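Local coordinates for protein Hcp1 family type VI secretion system effector (Salmonella typhimurium, PDB 5XHH) that probably forms ring-shaped assemblies that build the tube of the type VI secretion system, as other Hcp proteins do, and may itself be exported, at residues D4-I9 and E24-S29; E95-T100 and V132-V137. All blocks are in the same frame, centred on the assembly; numbering follows the deposited sequence.

Contact 1: D4-I9 and E24-S29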
loop_
_atom_site.group_PDB
_atom_site.type_symbol
_atom_site.label_atom_id
_atom_site.label_comp_id
_atom_site.label_asym_id
_atom_site.label_seq_id
_atom_site.Cartn_x
_atom_site.Cartn_y
_atom_site.Cartn_z
ATOM N N ASP A 4 -6.895 -12.967 1.215
ATOM C CA ASP A 4 -5.608 -12.640 1.816
ATOM C C ASP A 4 -4.994 -11.462 1.074
ATOM O O ASP A 4 -5.014 -11.412 -0.161
ATOM C CB ASP A 4 -4.630 -13.824 1.769
ATOM C CG ASP A 4 -5.149 -15.059 2.489
ATOM O OD1 ASP A 4 -5.722 -14.926 3.588
ATOM O OD2 ASP A 4 -4.981 -16.171 1.949
ATOM N N ILE A 5 -4.450 -10.520 1.840
ATOM C CA ILE A 5 -3.827 -9.306 1.329
ATOM C C ILE A 5 -2.488 -9.155 2.034
ATOM O O ILE A 5 -2.433 -9.176 3.269
ATOM C CB ILE A 5 -4.703 -8.058 1.578
ATOM C CG1 ILE A 5 -6.157 -8.299 1.120
ATOM C CG2 ILE A 5 -4.120 -6.851 0.861
ATOM C CD1 ILE A 5 -7.165 -7.255 1.623
ATOM N N PHE A 6 -1.418 -8.995 1.264
ATOM C CA PHE A 6 -0.075 -8.866 1.809
ATOM C C PHE A 6 0.557 -7.579 1.306
ATOM O O PHE A 6 0.364 -7.193 0.147
ATOM C CB PHE A 6 0.800 -10.069 1.418
ATOM C CG PHE A 6 0.242 -11.379 1.875
ATOM C CD1 PHE A 6 0.373 -11.773 3.184
ATOM C CD2 PHE A 6 -0.437 -12.210 0.991
ATOM C CE1 PHE A 6 -0.147 -12.981 3.612
ATOM C CE2 PHE A 6 -0.962 -13.418 1.410
ATOM C CZ PHE A 6 -0.808 -13.806 2.722
ATOM N N LEU A 7 1.298 -6.910 2.186
ATOM C CA LEU A 7 2.021 -5.700 1.832
ATOM C C LEU A 7 3.475 -5.871 2.237
ATOM O O LEU A 7 3.785 -5.998 3.423
ATOM C CB LEU A 7 1.418 -4.461 2.489
ATOM C CG LEU A 7 2.117 -3.158 2.099
ATOM C CD1 LEU A 7 2.128 -2.994 0.585
ATOM C CD2 LEU A 7 1.453 -1.950 2.763
ATOM N N LYS A 8 4.353 -5.888 1.245
ATOM C CA LYS A 8 5.785 -6.011 1.440
ATOM C C LYS A 8 6.388 -4.618 1.324
ATOM O O LYS A 8 6.364 -4.018 0.248
ATOM C CB LYS A 8 6.377 -6.959 0.402
ATOM C CG LYS A 8 7.893 -7.124 0.514
ATOM C CD LYS A 8 8.498 -7.653 -0.777
ATOM C CE LYS A 8 9.959 -8.038 -0.567
ATOM N NZ LYS A 8 10.680 -8.148 -1.848
ATOM N N ILE A 9 6.937 -4.102 2.419
ATOM C CA ILE A 9 7.550 -2.784 2.440
ATOM C C ILE A 9 9.049 -2.938 2.669
ATOM O O ILE A 9 9.469 -3.546 3.659
ATOM C CB ILE A 9 6.929 -1.889 3.525
ATOM C CG1 ILE A 9 5.414 -1.764 3.324
ATOM C CG2 ILE A 9 7.586 -0.514 3.491
ATOM C CD1 ILE A 9 4.741 -0.937 4.395
ATOM N N GLU A 24 5.845 -10.310 5.742
ATOM C CA GLU A 24 5.147 -9.178 5.155
ATOM C C GLU A 24 3.998 -8.780 6.065
ATOM O O GLU A 24 3.675 -9.475 7.031
ATOM C CB GLU A 24 4.659 -9.521 3.750
ATOM C CG GLU A 24 5.809 -9.910 2.853
ATOM C CD GLU A 24 5.384 -10.234 1.430
ATOM O OE1 GLU A 24 6.215 -10.805 0.695
ATOM O OE2 GLU A 24 4.238 -9.932 1.050
ATOM N N ILE A 25 3.392 -7.634 5.770
ATOM C CA ILE A 25 2.276 -7.129 6.562
ATOM C C ILE A 25 0.975 -7.720 6.042
ATOM O O ILE A 25 0.669 -7.621 4.845
ATOM C CB ILE A 25 2.207 -5.600 6.517
ATOM C CG1 ILE A 25 3.458 -4.985 7.108
ATOM C CG2 ILE A 25 0.968 -5.119 7.270
ATOM C CD1 ILE A 25 3.638 -3.527 6.696
ATOM N N GLU A 26 0.186 -8.288 6.948
ATOM C CA GLU A 26 -1.137 -8.776 6.596
ATOM C C GLU A 26 -2.117 -7.609 6.671
ATOM O O GLU A 26 -2.254 -6.963 7.716
ATOM C CB GLU A 26 -1.546 -9.922 7.520
ATOM C CG GLU A 26 -0.682 -11.177 7.320
ATOM C CD GLU A 26 -1.150 -12.372 8.130
ATOM O OE1 GLU A 26 -2.106 -12.225 8.915
ATOM O OE2 GLU A 26 -0.566 -13.464 7.976
ATOM N N VAL A 27 -2.789 -7.334 5.562
ATOM C CA VAL A 27 -3.578 -6.124 5.406
ATOM C C VAL A 27 -5.049 -6.460 5.569
ATOM O O VAL A 27 -5.550 -7.395 4.941
ATOM C CB VAL A 27 -3.315 -5.473 4.040
ATOM C CG1 VAL A 27 -4.392 -4.426 3.727
ATOM C CG2 VAL A 27 -1.916 -4.876 4.011
ATOM N N LEU A 28 -5.744 -5.677 6.388
ATOM C CA LEU A 28 -7.183 -5.842 6.557
ATOM C C LEU A 28 -7.971 -5.213 5.406
ATOM O O LEU A 28 -8.938 -5.808 4.930
ATOM C CB LEU A 28 -7.618 -5.251 7.899
ATOM C CG LEU A 28 -6.930 -5.907 9.117
ATOM C CD1 LEU A 28 -7.032 -5.032 10.333
ATOM C CD2 LEU A 28 -7.515 -7.314 9.387
ATOM N N SER A 29 -7.558 -4.037 4.932
ATOM C CA SER A 29 -8.226 -3.352 3.830
ATOM C C SER A 29 -7.309 -2.247 3.322
ATOM O O SER A 29 -6.352 -1.858 3.991
ATOM C CB SER A 29 -9.577 -2.775 4.262
ATOM O OG SER A 29 -9.409 -1.692 5.146
HETATM O O HOH W 1 -4.901 -10.479 5.136
#
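Three backbone hydrogen bonds tie strand 4-9 to segment 24-29 in antiparallel register. L7 and I25 form a hydrogen-bonded pair: L7 N reaches I25 O at 2.8 Å in the carbonyl plane, and I25 N returns to L7 O at 2.9 Å, standing above the plane of the L7 carbonyl. V27 N meets I5 O at 3.0 Å along an almost straight N-H line (172°), although the donor again stands well out of the carbonyl plane. Just beyond, a water accepts weakly from I5 N and donates to V27 O.

On the L7 and I25 face the packing is aliphatic. I5 CG2, anti to its backbone N, touches V27 CB at 3.6 Å as the two side chains cross obliquely, while V27 CG2 leans on L7 CB. I9 and I25 meet tip to tip, CD1 to CD1, at 3.6 Å. F58 and L84 receive L7 from strands 51-61 and 79-88, so this face belongs to the interior of the Hcp beta barrel.

F6 and E26 occupy the other face, side by side and pointing the same way. E24, its chain extended, lays its carboxylate across the aliphatic base of K8, with CD 3.6 Å from K8 CB. H21 takes E24 OE2 and also stacks on the F6 ring; S16 holds E26 OE2. K8 NZ remains 5.8 Å from E24 OE1, so any attraction between them acts at a distance. Branched aliphatics thus fill the inside, whereas the carboxylates of E24 and E26 bond H21 and S16, which probably orient them.

Contact 2: E95-T100 and V132-V137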
loop_
_atom_site.group_PDB
_atom_site.type_symbol
_atom_site.label_atom_id
_atom_site.label_comp_id
_atom_site.label_asym_id
_atom_site.label_seq_id
_atom_site.Cartn_x
_atom_site.Cartn_y
_atom_site.Cartn_z
ATOM N N GLU A 95 -2.482 -15.343 -6.687
ATOM C CA GLU A 95 -2.508 -13.915 -6.417
ATOM C C GLU A 95 -2.912 -13.223 -7.706
ATOM O O GLU A 95 -2.084 -12.871 -8.549
ATOM C CB GLU A 95 -1.154 -13.468 -5.896
ATOM C CG GLU A 95 -0.765 -14.284 -4.661
ATOM C CD GLU A 95 0.712 -14.226 -4.336
ATOM O OE1 GLU A 95 1.461 -13.482 -5.008
ATOM O OE2 GLU A 95 1.123 -14.935 -3.400
ATOM N N TYR A 96 -4.218 -13.059 -7.873
ATOM C CA TYR A 96 -4.702 -12.461 -9.098
ATOM C C TYR A 96 -4.375 -10.976 -9.178
ATOM O O TYR A 96 -4.397 -10.433 -10.290
ATOM C CB TYR A 96 -6.219 -12.695 -9.257
ATOM C CG TYR A 96 -7.064 -12.029 -8.197
ATOM C CD1 TYR A 96 -7.235 -12.625 -6.958
ATOM C CD2 TYR A 96 -7.692 -10.810 -8.435
ATOM C CE1 TYR A 96 -7.999 -12.025 -5.973
ATOM C CE2 TYR A 96 -8.469 -10.195 -7.456
ATOM C CZ TYR A 96 -8.612 -10.813 -6.223
ATOM O OH TYR A 96 -9.363 -10.231 -5.228
ATOM N N LEU A 97 -4.071 -10.291 -8.056
ATOM C CA LEU A 97 -3.911 -8.836 -8.150
ATOM C C LEU A 97 -2.638 -8.359 -7.461
ATOM O O LEU A 97 -2.377 -8.728 -6.310
ATOM C CB LEU A 97 -5.142 -8.122 -7.558
ATOM C CG LEU A 97 -5.180 -6.585 -7.530
ATOM C CD1 LEU A 97 -5.135 -5.951 -8.948
ATOM C CD2 LEU A 97 -6.410 -6.094 -6.735
ATOM N N LYS A 98 -1.876 -7.490 -8.137
ATOM C CA LYS A 98 -0.629 -6.974 -7.569
ATOM C C LYS A 98 -0.411 -5.506 -7.931
ATOM O O LYS A 98 -0.550 -5.121 -9.090
ATOM C CB LYS A 98 0.560 -7.821 -8.042
ATOM C CG LYS A 98 1.929 -7.326 -7.608
ATOM C CD LYS A 98 2.991 -8.451 -7.791
ATOM C CE LYS A 98 4.392 -7.890 -7.941
ATOM N NZ LYS A 98 5.527 -8.900 -7.867
ATOM N N TYR A 99 -0.086 -4.683 -6.937
ATOM C CA TYR A 99 0.369 -3.318 -7.164
ATOM C C TYR A 99 1.804 -3.198 -6.675
ATOM O O TYR A 99 2.110 -3.567 -5.534
ATOM C CB TYR A 99 -0.490 -2.277 -6.432
ATOM C CG TYR A 99 -1.968 -2.322 -6.727
ATOM C CD1 TYR A 99 -2.488 -1.753 -7.881
ATOM C CD2 TYR A 99 -2.847 -2.904 -5.833
ATOM C CE1 TYR A 99 -3.863 -1.788 -8.147
ATOM C CE2 TYR A 99 -4.203 -2.952 -6.087
ATOM C CZ TYR A 99 -4.702 -2.389 -7.246
ATOM O OH TYR A 99 -6.043 -2.437 -7.473
ATOM N N THR A 100 2.668 -2.656 -7.513
ATOM C CA THR A 100 4.058 -2.379 -7.159
ATOM C C THR A 100 4.217 -0.866 -7.138
ATOM O O THR A 100 4.090 -0.210 -8.176
ATOM C CB THR A 100 5.021 -3.037 -8.150
ATOM O OG1 THR A 100 4.832 -4.455 -8.109
ATOM C CG2 THR A 100 6.445 -2.729 -7.787
ATOM N N VAL A 132 3.091 3.759 -9.604
ATOM C CA VAL A 132 2.374 2.519 -9.323
ATOM C C VAL A 132 2.263 1.715 -10.604
ATOM O O VAL A 132 2.047 2.268 -11.689
ATOM C CB VAL A 132 0.971 2.762 -8.716
ATOM C CG1 VAL A 132 0.103 3.604 -9.629
ATOM C CG2 VAL A 132 0.270 1.432 -8.387
ATOM N N LYS A 133 2.401 0.402 -10.473
ATOM C CA LYS A 133 2.218 -0.501 -11.602
ATOM C C LYS A 133 1.349 -1.650 -11.136
ATOM O O LYS A 133 1.680 -2.319 -10.153
ATOM C CB LYS A 133 3.556 -1.021 -12.125
ATOM C CG LYS A 133 3.399 -2.215 -13.033
ATOM C CD LYS A 133 4.639 -2.447 -13.874
ATOM C CE LYS A 133 4.371 -2.099 -15.339
ATOM N NZ LYS A 133 5.459 -2.545 -16.273
ATOM N N GLN A 134 0.243 -1.889 -11.824
ATOM C CA GLN A 134 -0.639 -2.973 -11.436
ATOM C C GLN A 134 -0.572 -4.095 -12.460
ATOM O O GLN A 134 -0.434 -3.850 -13.662
ATOM C CB GLN A 134 -2.080 -2.471 -11.233
ATOM C CG GLN A 134 -2.965 -2.377 -12.438
ATOM C CD GLN A 134 -4.388 -1.894 -12.073
ATOM O OE1 GLN A 134 -5.328 -2.688 -11.985
ATOM N NE2 GLN A 134 -4.535 -0.598 -11.875
ATOM N N GLU A 135 -0.651 -5.323 -11.950
ATOM C CA GLU A 135 -0.710 -6.557 -12.714
ATOM C C GLU A 135 -1.922 -7.350 -12.262
ATOM O O GLU A 135 -2.092 -7.606 -11.067
ATOM C CB GLU A 135 0.556 -7.400 -12.506
ATOM C CG GLU A 135 1.829 -6.695 -12.933
ATOM C CD GLU A 135 3.078 -7.442 -12.493
ATOM O OE1 GLU A 135 3.874 -6.858 -11.728
ATOM O OE2 GLU A 135 3.243 -8.615 -12.893
ATOM N N TYR A 136 -2.754 -7.738 -13.215
ATOM C CA TYR A 136 -3.921 -8.570 -12.993
ATOM C C TYR A 136 -3.734 -9.863 -13.772
ATOM O O TYR A 136 -3.328 -9.830 -14.934
ATOM C CB TYR A 136 -5.204 -7.843 -13.450
ATOM C CG TYR A 136 -6.462 -8.667 -13.269
ATOM C CD1 TYR A 136 -7.185 -8.615 -12.081
ATOM C CD2 TYR A 136 -6.925 -9.501 -14.283
ATOM C CE1 TYR A 136 -8.320 -9.384 -11.906
ATOM C CE2 TYR A 136 -8.056 -10.271 -14.116
ATOM C CZ TYR A 136 -8.755 -10.202 -12.932
ATOM O OH TYR A 136 -9.888 -10.954 -12.758
ATOM N N VAL A 137 -4.042 -10.997 -13.152
ATOM C CA VAL A 137 -3.916 -12.301 -13.803
ATOM C C VAL A 137 -5.310 -12.880 -14.024
ATOM O O VAL A 137 -5.969 -13.331 -13.079
ATOM C CB VAL A 137 -3.059 -13.273 -12.988
ATOM C CG1 VAL A 137 -3.034 -14.629 -13.686
ATOM C CG2 VAL A 137 -1.648 -12.715 -12.779
HETATM O O HOH W 2 -6.957 -2.014 -9.772
HETATM O O HOH W 3 2.638 -5.037 -9.914
#
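Y99 and Q134 make the closest side-chain packing between strands 97-100 and 132-137. They form a non-hydrogen-bonded pair whose CA atoms lie 4.4 Å apart, and their side chains run alongside each other. With CG anti to its carbonyl carbon (chi1 -55°), the Y99 ring brings CD1 to within 3.5 Å of Q134 CB. Q134 takes the crowded first torsion, CG between backbone N and carbonyl carbon (chi1 85°), and its amide plane stands 71° from the ring, with NE2 at the ring edge. A water joins the two tips, 2.5 Å from Y99 OH and donating to Q134 OE1. W32 (edge-to-face) and W30 adjoin the Y99 ring. At the Y96 end of this face the Y136 and Y96 side chains cross obliquely, Y136 CE1 lying at the Y96 ring edge, 3.8 Å from Y96 CD2.

Five backbone hydrogen bonds join the two strands, paired at K98 with E135 and at T100 with K133, and ending where V137 N finds an in-plane lone pair of Y96 O. This is a regular antiparallel ladder in the middle of the larger sheet of the Hcp beta barrel, flanked by strands 79-88 and 148-154.

The face bearing K98, T100, K133 and E135 is looser, its side chains staying about 4 Å or more from the opposite segment. K98 and E135 extend side by side, yet K98 NZ stays 4.7 Å from E135 OE1, so any attraction between the charges probably acts without contact. A second water bridges T100 OG1, K133 O and E135 OE1, each at 2.9 Å.

Overall arrangement
Both contacts are antiparallel pairings within the larger sheet, bridged by strand 79-88, which lies between strands 3-9 and 97-102; their centres are 14 Å apart and they do not touch. Contact 1 is the buried one, joining a strand outermost within this chain to its neighbour, with a short ladder that gives way to a water-spanned end and an aliphatic face turned toward the second sheet. Contact 2 is a surface contact between two inner strands, with a longer ladder and side chains that are mostly aromatic, amide or charged, waters joining some of their polar tips. H21 relates the two, its ND1 bonded to E24 and its NE2 to E95, which would favour a protonated imidazole.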